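Local coordinates for protein dihydrodipicolinate synthase (Bacteroides thetaiotaomicron, PDB 4XKY) that is probably a Schiff-base-forming lyase of the DapA family, possibly acting on N-acetylneuraminate, at residues D[83-88]-D[106-111]; D[134-139]-D[164-169]; D[198-203]-D[225-230]; D[262-267]-D[286-291]. All coordinates share one frame; numbering follows the deposited sequence.

Interaction 1 (D[83-88]-D[106-111])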
loop_
_atom_site.group_PDB
_atom_site.type_symbol
_atom_site.label_atom_id
_atom_site.label_comp_id
_atom_site.label_asym_id
_atom_site.label_seq_id
_atom_site.Cartn_x
_atom_site.Cartn_y
_atom_site.Cartn_z
ATOM N N THR D 83 16.793 13.728 0.228
ATOM C CA THR D 83 15.711 14.313 1.018
ATOM C C THR D 83 15.864 15.846 1.218
ATOM O O THR D 83 14.856 16.542 1.366
ATOM C CB THR D 83 15.505 13.543 2.365
ATOM O OG1 THR D 83 16.684 13.604 3.188
ATOM C CG2 THR D 83 15.167 12.068 2.091
ATOM N N SER D 84 17.110 16.357 1.180
ATOM C CA SER D 84 17.400 17.812 1.265
ATOM C C SER D 84 17.797 18.422 -0.088
ATOM O O SER D 84 18.815 18.044 -0.666
ATOM C CB SER D 84 18.544 18.069 2.261
ATOM O OG SER D 84 19.177 19.338 2.065
ATOM N N ILE D 85 17.029 19.399 -0.553
ATOM C CA ILE D 85 17.321 20.091 -1.816
ATOM C C ILE D 85 18.706 20.754 -1.765
ATOM O O ILE D 85 19.430 20.740 -2.751
ATOM C CB ILE D 85 16.215 21.114 -2.165
ATOM C CG1 ILE D 85 14.848 20.433 -2.200
ATOM C CG2 ILE D 85 16.452 21.802 -3.510
ATOM C CD1 ILE D 85 14.833 19.060 -2.860
ATOM N N VAL D 86 19.103 21.285 -0.608
ATOM C CA VAL D 86 20.428 21.935 -0.484
ATOM C C VAL D 86 21.577 20.942 -0.733
ATOM O O VAL D 86 22.523 21.264 -1.448
ATOM C CB VAL D 86 20.605 22.597 0.901
ATOM C CG1 VAL D 86 22.062 23.007 1.145
ATOM C CG2 VAL D 86 19.646 23.781 1.052
ATOM N N GLU D 87 21.481 19.753 -0.138
ATOM C CA GLU D 87 22.438 18.684 -0.342
ATOM C C GLU D 87 22.377 18.224 -1.792
ATOM O O GLU D 87 23.417 18.071 -2.444
ATOM C CB GLU D 87 22.164 17.505 0.605
ATOM C CG GLU D 87 22.162 17.814 2.113
ATOM C CD GLU D 87 23.495 18.314 2.652
ATOM O OE1 GLU D 87 23.534 18.868 3.771
ATOM O OE2 GLU D 87 24.518 18.164 1.970
ATOM N N SER D 88 21.168 18.068 -2.329
ATOM C CA SER D 88 21.024 17.761 -3.747
ATOM C C SER D 88 21.798 18.730 -4.665
ATOM O O SER D 88 22.609 18.289 -5.465
ATOM C CB SER D 88 19.552 17.664 -4.150
ATOM O OG SER D 88 19.463 17.352 -5.516
ATOM N N ALA D 106 15.163 12.618 -8.838
ATOM C CA ALA D 106 13.802 12.282 -8.482
ATOM C C ALA D 106 13.369 13.205 -7.347
ATOM O O ALA D 106 14.178 13.566 -6.487
ATOM C CB ALA D 106 13.739 10.837 -8.022
ATOM N N PRO D 107 12.089 13.578 -7.316
ATOM C CA PRO D 107 11.658 14.392 -6.190
ATOM C C PRO D 107 11.710 13.554 -4.920
ATOM O O PRO D 107 11.612 12.337 -4.995
ATOM C CB PRO D 107 10.237 14.753 -6.561
ATOM C CG PRO D 107 9.758 13.591 -7.379
ATOM C CD PRO D 107 10.956 13.034 -8.085
ATOM N N PRO D 108 11.899 14.182 -3.760
ATOM C CA PRO D 108 12.057 13.356 -2.545
ATOM C C PRO D 108 10.817 12.507 -2.187
ATOM O O PRO D 108 9.699 12.935 -2.433
ATOM C CB PRO D 108 12.377 14.385 -1.453
ATOM C CG PRO D 108 12.050 15.727 -2.027
ATOM C CD PRO D 108 12.134 15.615 -3.518
ATOM N N TYR D 109 11.032 11.325 -1.603
ATOM C CA TYR D 109 9.963 10.324 -1.416
ATOM C C TYR D 109 8.691 10.927 -0.807
ATOM O O TYR D 109 7.585 10.738 -1.331
ATOM C CB TYR D 109 10.457 9.081 -0.623
ATOM C CG TYR D 109 10.740 9.263 0.865
ATOM C CD1 TYR D 109 9.786 8.923 1.837
ATOM C CD2 TYR D 109 11.975 9.749 1.302
ATOM C CE1 TYR D 109 10.052 9.090 3.191
ATOM C CE2 TYR D 109 12.252 9.916 2.652
ATOM C CZ TYR D 109 11.294 9.588 3.596
ATOM O OH TYR D 109 11.601 9.772 4.939
ATOM N N TYR D 110 8.876 11.713 0.248
ATOM C CA TYR D 110 7.771 12.309 1.011
ATOM C C TYR D 110 7.007 13.437 0.297
ATOM O O TYR D 110 6.132 14.054 0.903
ATOM C CB TYR D 110 8.305 12.852 2.356
ATOM C CG TYR D 110 9.398 13.902 2.198
ATOM C CD1 TYR D 110 9.085 15.252 2.051
ATOM C CD2 TYR D 110 10.748 13.536 2.166
ATOM C CE1 TYR D 110 10.082 16.207 1.886
ATOM C CE2 TYR D 110 11.753 14.482 2.000
ATOM C CZ TYR D 110 11.419 15.812 1.863
ATOM O OH TYR D 110 12.409 16.749 1.694
ATOM N N PHE D 111 7.299 13.718 -0.968
ATOM C CA PHE D 111 6.920 15.035 -1.498
ATOM C C PHE D 111 5.617 15.151 -2.278
ATOM O O PHE D 111 4.665 15.772 -1.794
ATOM C CB PHE D 111 8.035 15.660 -2.338
ATOM C CG PHE D 111 7.611 16.935 -3.042
ATOM C CD1 PHE D 111 7.192 18.052 -2.319
ATOM C CD2 PHE D 111 7.602 17.007 -4.429
ATOM C CE1 PHE D 111 6.791 19.218 -2.969
ATOM C CE2 PHE D 111 7.207 18.170 -5.082
ATOM C CZ PHE D 111 6.803 19.280 -4.351
#
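T83 lies against P108, Y109 and Y110 where two loops of the TIM barrel meet: one leads into helix 85-97, and the other, following strand 102-105, forms a type I turn from P108 to F111. The polar link is a very short hydrogen bond, 2.5 Å, from Y110 OH to the backbone O of T83. That oxygen sits in the plane of the Y110 ring, at its hydroxyl edge, while T83 CB rests 3.9 Å from Y110 CE2. The Y110 ring reaches this place because its CG stands between the backbone N and the carbonyl carbon (chi1 59°). The Y110 hydroxyl also has a weak bond to S53 OG of the second subunit.

T83 CG2, beside its own backbone N, approaches the edge of the neighbouring ring at Y109 CE2, 3.7 Å away. The T83 hydroxyl turns elsewhere, to the Q52 carbonyl of the second subunit. Next to this pair, P108 CB comes to 4.2 Å from T83 CA, and I85 CD1 makes a looser apolar contact with P108 CG. A phenylalanine in place of Y110 would probably leave T83 O without its hydroxyl donor, lose the weak link to S53 and let the two loops shift.

This is subunit-interface territory: Y109 stacks on Y109 of the second subunit. S84 N-caps the following helix, its OG accepting from E87 N at 3.2 Å. The two tyrosines also pack together, Y110 CD2 lying 3.9 Å above the plane of the Y109 ring, towards its rim.

Interaction 2 (D[134-139]-D[164-169])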
loop_
_atom_site.group_PDB
_atom_site.type_symbol
_atom_site.label_atom_id
_atom_site.label_comp_id
_atom_site.label_asym_id
_atom_site.label_seq_id
_atom_site.Cartn_x
_atom_site.Cartn_y
_atom_site.Cartn_z
ATOM N N PHE D 134 18.291 14.577 -16.091
ATOM C CA PHE D 134 17.369 13.512 -16.385
ATOM C C PHE D 134 16.411 13.410 -15.190
ATOM O O PHE D 134 16.845 13.424 -14.017
ATOM C CB PHE D 134 18.077 12.163 -16.569
ATOM C CG PHE D 134 18.911 12.046 -17.817
ATOM C CD1 PHE D 134 18.490 11.254 -18.867
ATOM C CD2 PHE D 134 20.138 12.641 -17.899
ATOM C CE1 PHE D 134 19.253 11.124 -20.003
ATOM C CE2 PHE D 134 20.915 12.517 -19.035
ATOM C CZ PHE D 134 20.461 11.758 -20.092
ATOM N N LEU D 135 15.120 13.313 -15.512
ATOM C CA LEU D 135 14.073 13.054 -14.560
ATOM C C LEU D 135 13.980 11.570 -14.276
ATOM O O LEU D 135 14.085 10.738 -15.176
ATOM C CB LEU D 135 12.739 13.508 -15.122
ATOM C CG LEU D 135 12.642 14.956 -15.553
ATOM C CD1 LEU D 135 11.311 15.151 -16.240
ATOM C CD2 LEU D 135 12.779 15.857 -14.339
ATOM N N TYR D 136 13.727 11.252 -13.024
ATOM C CA TYR D 136 13.808 9.892 -12.531
ATOM C C TYR D 136 12.473 9.634 -11.869
ATOM O O TYR D 136 12.059 10.353 -10.938
ATOM C CB TYR D 136 14.963 9.793 -11.525
ATOM C CG TYR D 136 15.365 8.419 -11.031
ATOM C CD1 TYR D 136 16.547 8.261 -10.295
ATOM C CD2 TYR D 136 14.604 7.284 -11.291
ATOM C CE1 TYR D 136 16.952 7.014 -9.834
ATOM C CE2 TYR D 136 14.999 6.032 -10.834
ATOM C CZ TYR D 136 16.165 5.902 -10.104
ATOM O OH TYR D 136 16.541 4.657 -9.658
ATOM N N ASN D 137 11.805 8.620 -12.400
ATOM C CA ASN D 137 10.537 8.124 -11.913
ATOM C C ASN D 137 10.817 6.864 -11.140
ATOM O O ASN D 137 11.167 5.819 -11.727
ATOM C CB ASN D 137 9.636 7.759 -13.084
ATOM C CG ASN D 137 8.218 7.443 -12.647
ATOM O OD1 ASN D 137 7.482 8.327 -12.159
ATOM N ND2 ASN D 137 7.821 6.175 -12.811
ATOM N N MET D 138 10.650 6.974 -9.832
ATOM C CA MET D 138 10.916 5.904 -8.894
ATOM C C MET D 138 9.758 5.884 -7.896
ATOM O O MET D 138 9.888 6.424 -6.795
ATOM C CB MET D 138 12.219 6.234 -8.193
ATOM C CG MET D 138 12.655 5.272 -7.111
ATOM S SD MET D 138 14.120 5.976 -6.331
ATOM C CE MET D 138 13.473 7.487 -5.590
ATOM N N PRO D 139 8.608 5.294 -8.296
ATOM C CA PRO D 139 7.315 5.451 -7.584
ATOM C C PRO D 139 7.120 4.639 -6.294
ATOM O O PRO D 139 6.119 4.827 -5.597
ATOM C CB PRO D 139 6.298 4.979 -8.625
ATOM C CG PRO D 139 7.033 3.941 -9.389
ATOM C CD PRO D 139 8.457 4.439 -9.492
ATOM N N LYS D 164 14.311 8.558 -17.004
ATOM C CA LYS D 164 14.632 7.194 -16.620
ATOM C C LYS D 164 13.458 6.662 -15.808
ATOM O O LYS D 164 13.032 7.294 -14.834
ATOM C CB LYS D 164 15.884 7.191 -15.738
ATOM C CG LYS D 164 16.315 5.800 -15.310
ATOM C CD LYS D 164 17.092 5.738 -13.990
ATOM C CE LYS D 164 16.776 4.396 -13.318
ATOM N NZ LYS D 164 17.735 3.751 -12.370
ATOM N N ASP D 165 12.915 5.513 -16.189
ATOM C CA ASP D 165 11.858 4.915 -15.403
ATOM C C ASP D 165 12.284 3.607 -14.761
ATOM O O ASP D 165 12.752 2.693 -15.453
ATOM C CB ASP D 165 10.658 4.644 -16.303
ATOM C CG ASP D 165 9.486 4.071 -15.560
ATOM O OD1 ASP D 165 9.286 4.416 -14.367
ATOM O OD2 ASP D 165 8.741 3.276 -16.187
ATOM N N SER D 166 12.017 3.486 -13.461
ATOM C CA SER D 166 12.189 2.227 -12.730
ATOM C C SER D 166 10.910 1.668 -12.165
ATOM O O SER D 166 10.950 0.801 -11.305
ATOM C CB SER D 166 13.167 2.442 -11.573
ATOM O OG SER D 166 14.371 2.889 -12.119
ATOM N N SER D 167 9.796 2.192 -12.637
ATOM C CA SER D 167 8.635 1.380 -12.616
ATOM C C SER D 167 9.049 0.307 -13.605
ATOM O O SER D 167 9.787 0.531 -14.606
ATOM C CB SER D 167 7.375 2.109 -13.083
ATOM O OG SER D 167 7.319 2.130 -14.498
ATOM N N ALA D 168 8.612 -0.879 -13.249
ATOM C CA ALA D 168 8.555 -1.984 -14.154
ATOM C C ALA D 168 7.196 -1.939 -14.862
ATOM O O ALA D 168 6.765 -2.940 -15.418
ATOM C CB ALA D 168 8.704 -3.280 -13.371
ATOM N N ASN D 169 6.522 -0.787 -14.867
ATOM C CA ASN D 169 5.161 -0.759 -15.427
ATOM C C ASN D 169 5.293 -0.213 -16.826
ATOM O O ASN D 169 5.466 0.987 -16.994
ATOM C CB ASN D 169 4.223 0.116 -14.608
ATOM C CG ASN D 169 2.867 0.315 -15.280
ATOM O OD1 ASN D 169 2.700 0.017 -16.457
ATOM N ND2 ASN D 169 1.894 0.797 -14.527
#
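The Y136 ring carries the aliphatic part of K164 over one face, a CH-pi contact with K164 CD 3.9 Å from the ring centroid, and meets S166 OG at its edge, 3.5 Å from Y136 CE2. The two residues are neighbours on parallel strands 133-137 and 160-165 of the TIM barrel, joined by a beta-alpha-beta crossover through helix 148-154. Both side chains leave with CG anti to the backbone N (Y136 chi1 -171°, K164 -179°), which sets them running alongside each other; a bend at chi3 brings K164 NZ to Y136 OH, where a weak hydrogen bond spans 3.1 Å. K164 is the predicted Schiff-base lysine and Y136 the predicted proton donor/acceptor, which makes this pair the likely reaction centre. The Y136 hydroxyl has a further weak bond to T47.

Backbone bonds from K164 N to L135 O, N137 N to K164 O and S166 N to N137 O hold the strands in register. On the other face of the sheet N137 and D165 lie side by side, their amide and carboxylate planes 50° apart. N137 ND2 donates to D165 OD1 at 2.8 Å with the acceptor nearly in its own amide plane, while N137 OD1 accepts from F146 N. In the conformer modelled here, S167 N closes an Asx turn on D165 OD1 at 2.9 Å. With an alanine at D165, N137 ND2 would lose its carboxylate acceptor, and the turn into S167 would probably be held less firmly. N137 ND2 meets D165 OD1 from above the carboxylate plane, S167 N from the opposite face.

Interaction 3 (D[198-203]-D[225-230]); sequences ESVLLG and AAKNAD
V200 points at A226 where the C-terminal ends of helices 196-201 and 216-227 of the TIM-barrel chain meet, and A226 CB points back, leaving V200 CG1 3.7 Å from A226 CB. V200 CG1 is the branch anti to the backbone N (chi1 169°); the same methyl lies 3.6 Å from K227 N, packing against the backbone where A226 passes into K227. L201 starts alongside rather than facing its partner, but its far end swings inward: L201 CD2 sits 3.3 Å from A226 O and 4.1 Å from A229 CB. The A226 methyl thus meets both V200 and L201 CG, and its small size lets the L201 and A226 CA atoms come to 5.1 Å.

Both helices end here. A229 and G203, each with positive phi, belong to Schellman motifs, with A229 N bonded to A226 O and G203 N to V200 O. M231 of helix 231-248 packs on L201, as does L202 of the third subunit, so the contact borders directly on that subunit. Between the two segments every contact is by van der Waals approach, so that it depends on shape fit rather than on directional bonds.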
loop_
_atom_site.group_PDB
_atom_site.type_symbol
_atom_site.label_atom_id
_atom_site.label_comp_id
_atom_site.label_asym_id
_atom_site.label_seq_id
_atom_site.Cartn_x
_atom_site.Cartn_y
_atom_site.Cartn_z
ATOM N N GLU D 198 12.545 -5.658 -24.748
ATOM C CA GLU D 198 11.232 -5.343 -25.280
ATOM C C GLU D 198 11.009 -3.823 -25.405
ATOM O O GLU D 198 10.345 -3.369 -26.350
ATOM C CB GLU D 198 10.149 -5.991 -24.420
ATOM C CG GLU D 198 9.848 -5.291 -23.112
ATOM C CD GLU D 198 8.977 -6.167 -22.234
ATOM O OE1 GLU D 198 9.434 -7.279 -21.910
ATOM O OE2 GLU D 198 7.825 -5.774 -21.927
ATOM N N SER D 199 11.551 -3.044 -24.458
ATOM C CA SER D 199 11.413 -1.598 -24.502
ATOM C C SER D 199 12.239 -1.002 -25.658
ATOM O O SER D 199 11.732 -0.171 -26.403
ATOM C CB SER D 199 11.760 -0.913 -23.169
ATOM O OG SER D 199 11.127 -1.542 -22.037
ATOM N N VAL D 200 13.465 -1.470 -25.846
ATOM C CA VAL D 200 14.308 -0.978 -26.929
ATOM C C VAL D 200 13.687 -1.370 -28.258
ATOM O O VAL D 200 13.617 -0.556 -29.136
ATOM C CB VAL D 200 15.754 -1.488 -26.805
ATOM C CG1 VAL D 200 16.547 -1.196 -28.094
ATOM C CG2 VAL D 200 16.388 -0.841 -25.608
ATOM N N LEU D 201 13.151 -2.578 -28.385
ATOM C CA LEU D 201 12.412 -2.931 -29.603
ATOM C C LEU D 201 11.364 -1.916 -29.938
ATOM O O LEU D 201 11.117 -1.695 -31.095
ATOM C CB LEU D 201 11.717 -4.288 -29.509
ATOM C CG LEU D 201 12.652 -5.468 -29.754
ATOM C CD1 LEU D 201 12.050 -6.754 -29.241
ATOM C CD2 LEU D 201 13.031 -5.611 -31.225
ATOM N N LEU D 202 10.720 -1.336 -28.934
ATOM C CA LEU D 202 9.656 -0.370 -29.183
ATOM C C LEU D 202 10.127 1.069 -29.077
ATOM O O LEU D 202 9.328 1.963 -28.881
ATOM C CB LEU D 202 8.492 -0.622 -28.241
ATOM C CG LEU D 202 7.521 -1.590 -28.951
ATOM C CD1 LEU D 202 8.061 -3.011 -29.065
ATOM C CD2 LEU D 202 6.148 -1.598 -28.319
ATOM N N GLY D 203 11.428 1.294 -29.195
ATOM C CA GLY D 203 11.936 2.659 -29.346
ATOM C C GLY D 203 12.633 3.256 -28.151
ATOM O O GLY D 203 13.160 4.335 -28.280
ATOM N N ALA D 225 21.012 -6.202 -30.401
ATOM C CA ALA D 225 20.103 -7.126 -31.045
ATOM C C ALA D 225 18.659 -6.570 -31.051
ATOM O O ALA D 225 17.915 -6.725 -32.038
ATOM C CB ALA D 225 20.162 -8.485 -30.360
ATOM N N ALA D 226 18.274 -5.923 -29.960
ATOM C CA ALA D 226 16.966 -5.285 -29.863
ATOM C C ALA D 226 16.867 -4.103 -30.836
ATOM O O ALA D 226 15.937 -4.015 -31.637
ATOM C CB ALA D 226 16.690 -4.847 -28.435
ATOM N N LYS D 227 17.850 -3.229 -30.802
ATOM C CA LYS D 227 17.960 -2.138 -31.758
ATOM C C LYS D 227 17.818 -2.570 -33.215
ATOM O O LYS D 227 17.158 -1.911 -33.993
ATOM C CB LYS D 227 19.322 -1.474 -31.605
ATOM C CG LYS D 227 19.383 -0.102 -32.192
ATOM C CD LYS D 227 18.674 0.862 -31.251
ATOM C CE LYS D 227 18.647 2.262 -31.824
ATOM N NZ LYS D 227 19.800 2.532 -32.736
ATOM N N ASN D 228 18.449 -3.668 -33.583
ATOM C CA ASN D 228 18.377 -4.179 -34.942
ATOM C C ASN D 228 17.225 -5.171 -35.152
ATOM O O ASN D 228 17.072 -5.678 -36.241
ATOM C CB ASN D 228 19.714 -4.826 -35.307
ATOM C CG ASN D 228 20.864 -3.811 -35.316
ATOM O OD1 ASN D 228 20.771 -2.787 -35.971
ATOM N ND2 ASN D 228 21.926 -4.078 -34.563
ATOM N N ALA D 229 16.395 -5.434 -34.138
ATOM C CA ALA D 229 15.326 -6.435 -34.281
ATOM C C ALA D 229 15.860 -7.780 -34.842
ATOM O O ALA D 229 15.189 -8.458 -35.633
ATOM C CB ALA D 229 14.164 -5.895 -35.149
ATOM N N ASP D 230 17.050 -8.183 -34.408
ATOM C CA ASP D 230 17.506 -9.589 -34.574
ATOM C C ASP D 230 16.833 -10.508 -33.526
ATOM O O ASP D 230 17.400 -10.820 -32.450
ATOM C CB ASP D 230 19.049 -9.630 -34.489
ATOM C CG ASP D 230 19.652 -11.021 -34.784
ATOM O OD1 ASP D 230 18.958 -12.069 -34.796
ATOM O OD2 ASP D 230 20.879 -11.047 -34.988
#

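Interaction 4 (D[262-267]-D[286-291])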
loop_
_atom_site.group_PDB
_atom_site.type_symbol
_atom_site.label_atom_id
_atom_site.label_comp_id
_atom_site.label_asym_id
_atom_site.label_seq_id
_atom_site.Cartn_x
_atom_site.Cartn_y
_atom_site.Cartn_z
ATOM N N LEU D 262 24.000 -9.020 -6.230
ATOM C CA LEU D 262 24.860 -8.378 -7.175
ATOM C C LEU D 262 26.271 -8.109 -6.595
ATOM O O LEU D 262 27.261 -8.434 -7.215
ATOM C CB LEU D 262 24.199 -7.076 -7.628
ATOM C CG LEU D 262 24.944 -6.181 -8.608
ATOM C CD1 LEU D 262 24.933 -6.816 -9.984
ATOM C CD2 LEU D 262 24.220 -4.833 -8.676
ATOM N N LYS D 263 26.369 -7.520 -5.417
ATOM C CA LYS D 263 27.695 -7.253 -4.843
ATOM C C LYS D 263 28.438 -8.537 -4.495
ATOM O O LYS D 263 29.671 -8.617 -4.683
ATOM C CB LYS D 263 27.589 -6.344 -3.631
ATOM C CG LYS D 263 27.372 -4.871 -3.990
ATOM C CD LYS D 263 27.673 -3.956 -2.811
ATOM C CE LYS D 263 28.037 -2.549 -3.226
ATOM N NZ LYS D 263 28.058 -1.759 -1.974
ATOM N N CYS D 264 27.693 -9.544 -4.032
ATOM C CA CYS D 264 28.285 -10.853 -3.747
ATOM C C CYS D 264 28.922 -11.437 -5.005
ATOM O O CYS D 264 30.107 -11.838 -4.999
ATOM C CB CYS D 264 27.246 -11.812 -3.118
ATOM S SG CYS D 264 27.960 -13.419 -2.693
ATOM N N ALA D 265 28.187 -11.407 -6.125
ATOM C CA ALA D 265 28.742 -11.899 -7.394
ATOM C C ALA D 265 29.931 -11.090 -7.840
ATOM O O ALA D 265 30.911 -11.665 -8.308
ATOM C CB ALA D 265 27.699 -11.912 -8.511
ATOM N N LEU D 266 29.870 -9.762 -7.722
ATOM C CA LEU D 266 31.015 -8.933 -8.094
ATOM C C LEU D 266 32.293 -9.331 -7.327
ATOM O O LEU D 266 33.407 -9.299 -7.896
ATOM C CB LEU D 266 30.702 -7.448 -7.909
ATOM C CG LEU D 266 29.699 -6.853 -8.906
ATOM C CD1 LEU D 266 29.205 -5.471 -8.503
ATOM C CD2 LEU D 266 30.274 -6.823 -10.300
ATOM N N SER D 267 32.161 -9.712 -6.054
ATOM C CA SER D 267 33.357 -10.108 -5.284
ATOM C C SER D 267 33.819 -11.485 -5.730
ATOM O O SER D 267 35.021 -11.729 -5.900
ATOM C CB SER D 267 33.131 -10.044 -3.770
ATOM O OG SER D 267 32.213 -11.040 -3.334
ATOM N N ARG D 286 25.041 -19.597 3.770
ATOM C CA ARG D 286 24.073 -20.326 2.958
ATOM C C ARG D 286 23.662 -19.505 1.680
ATOM O O ARG D 286 23.571 -20.055 0.553
ATOM C CB ARG D 286 22.858 -20.746 3.792
ATOM C CG ARG D 286 21.734 -21.297 2.928
ATOM C CD ARG D 286 20.574 -21.947 3.675
ATOM N NE ARG D 286 19.929 -21.089 4.675
ATOM C CZ ARG D 286 19.177 -20.014 4.420
ATOM N NH1 ARG D 286 18.973 -19.587 3.173
ATOM N NH2 ARG D 286 18.640 -19.345 5.438
ATOM N N GLU D 287 23.467 -18.199 1.863
ATOM C CA GLU D 287 23.126 -17.295 0.772
ATOM C C GLU D 287 24.295 -17.103 -0.178
ATOM O O GLU D 287 24.112 -17.179 -1.385
ATOM C CB GLU D 287 22.664 -15.941 1.310
ATOM C CG GLU D 287 21.325 -16.002 2.033
ATOM C CD GLU D 287 21.459 -16.244 3.523
ATOM O OE1 GLU D 287 20.900 -17.265 3.992
ATOM O OE2 GLU D 287 22.142 -15.437 4.218
ATOM N N ARG D 288 25.492 -16.860 0.355
ATOM C CA ARG D 288 26.667 -16.721 -0.501
ATOM C C ARG D 288 26.850 -17.996 -1.330
ATOM O O ARG D 288 27.150 -17.919 -2.520
ATOM C CB ARG D 288 27.939 -16.414 0.302
ATOM C CG ARG D 288 27.908 -15.081 1.043
ATOM C CD ARG D 288 29.122 -14.906 1.967
ATOM N NE ARG D 288 30.344 -15.015 1.180
ATOM C CZ ARG D 288 30.848 -14.051 0.389
ATOM N NH1 ARG D 288 30.269 -12.855 0.294
ATOM N NH2 ARG D 288 31.962 -14.273 -0.314
ATOM N N GLY D 289 26.608 -19.153 -0.704
ATOM C CA GLY D 289 26.670 -20.464 -1.388
ATOM C C GLY D 289 25.757 -20.558 -2.604
ATOM O O GLY D 289 26.135 -21.100 -3.657
ATOM N N LYS D 290 24.551 -20.015 -2.483
ATOM C CA LYS D 290 23.656 -20.012 -3.612
ATOM C C LYS D 290 24.150 -19.096 -4.713
ATOM O O LYS D 290 24.058 -19.437 -5.861
ATOM C CB LYS D 290 22.265 -19.613 -3.178
ATOM C CG LYS D 290 21.631 -20.651 -2.267
ATOM C CD LYS D 290 20.180 -20.295 -2.046
ATOM C CE LYS D 290 19.470 -21.288 -1.143
ATOM N NZ LYS D 290 19.700 -20.917 0.279
ATOM N N ILE D 291 24.704 -17.950 -4.374
ATOM C CA ILE D 291 25.238 -17.083 -5.413
ATOM C C ILE D 291 26.413 -17.774 -6.137
ATOM O O ILE D 291 26.506 -17.756 -7.357
ATOM C CB ILE D 291 25.673 -15.738 -4.813
ATOM C CG1 ILE D 291 24.468 -15.010 -4.224
ATOM C CG2 ILE D 291 26.392 -14.878 -5.846
ATOM C CD1 ILE D 291 23.448 -14.518 -5.230
HETATM O O HOH W 1 33.736 -12.613 -1.853
#
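C264, on helix 257-268, puts its sulfur between I291 and R288 of helix 285-296, a helix pair from the helical region that follows the TIM barrel in DapA-family enzymes. The two short segments cross at -66°, with axes 9.9 Å apart. With chi1 at -178°, C264 places its sulfur near both partners: SG lies 3.8 Å from I291 CG2 and, on another side, over one face of the R288 guanidinium, 3.8 Å from NH1.

One residue on, A265 offers a small surface to the same isoleucine branch, with I291 CG2 3.9 Å from A265 N and 4.2 Å from its CB. I291 CG2 therefore fits across the backbone step from C264 to A265, and the alanine also packs on M214.

S267 comes a turn later, on the side of R288. Its OG donates to C264 O at 2.8 Å; D274 OD2 is a second hydrogen-bond partner, so the hydroxyl proton may be shared between them, and the same carboxylate oxygen makes the salt bridge with R288 NH1. R288 is thus held from a loop as well as from the helix it faces. S267 OG and R288 NH2 are linked through one water, which lies in the guanidinium plane, 2.9 Å from NH2.

Overall arrangement
Interaction 2 sits at the presumed reaction centre, and the others are arranged about it. Interaction 1 touches it directly: A106 CB packs 3.4 Å from Y136 O, and the P108 side chain lies about 10 Å from that of Y136. Interaction 3 is on the other side of the chain's centre from interaction 1, with its nearest atoms about 7 Å from interaction 2; its V200 side chain is about 10 Å from that of V208, a predicted pyruvate-binding residue. Interaction 4 stands apart, about 11 Å from interaction 2 at the nearest atoms. Interaction 1 faces the second subunit, while interactions 2 and 3 both reach the third.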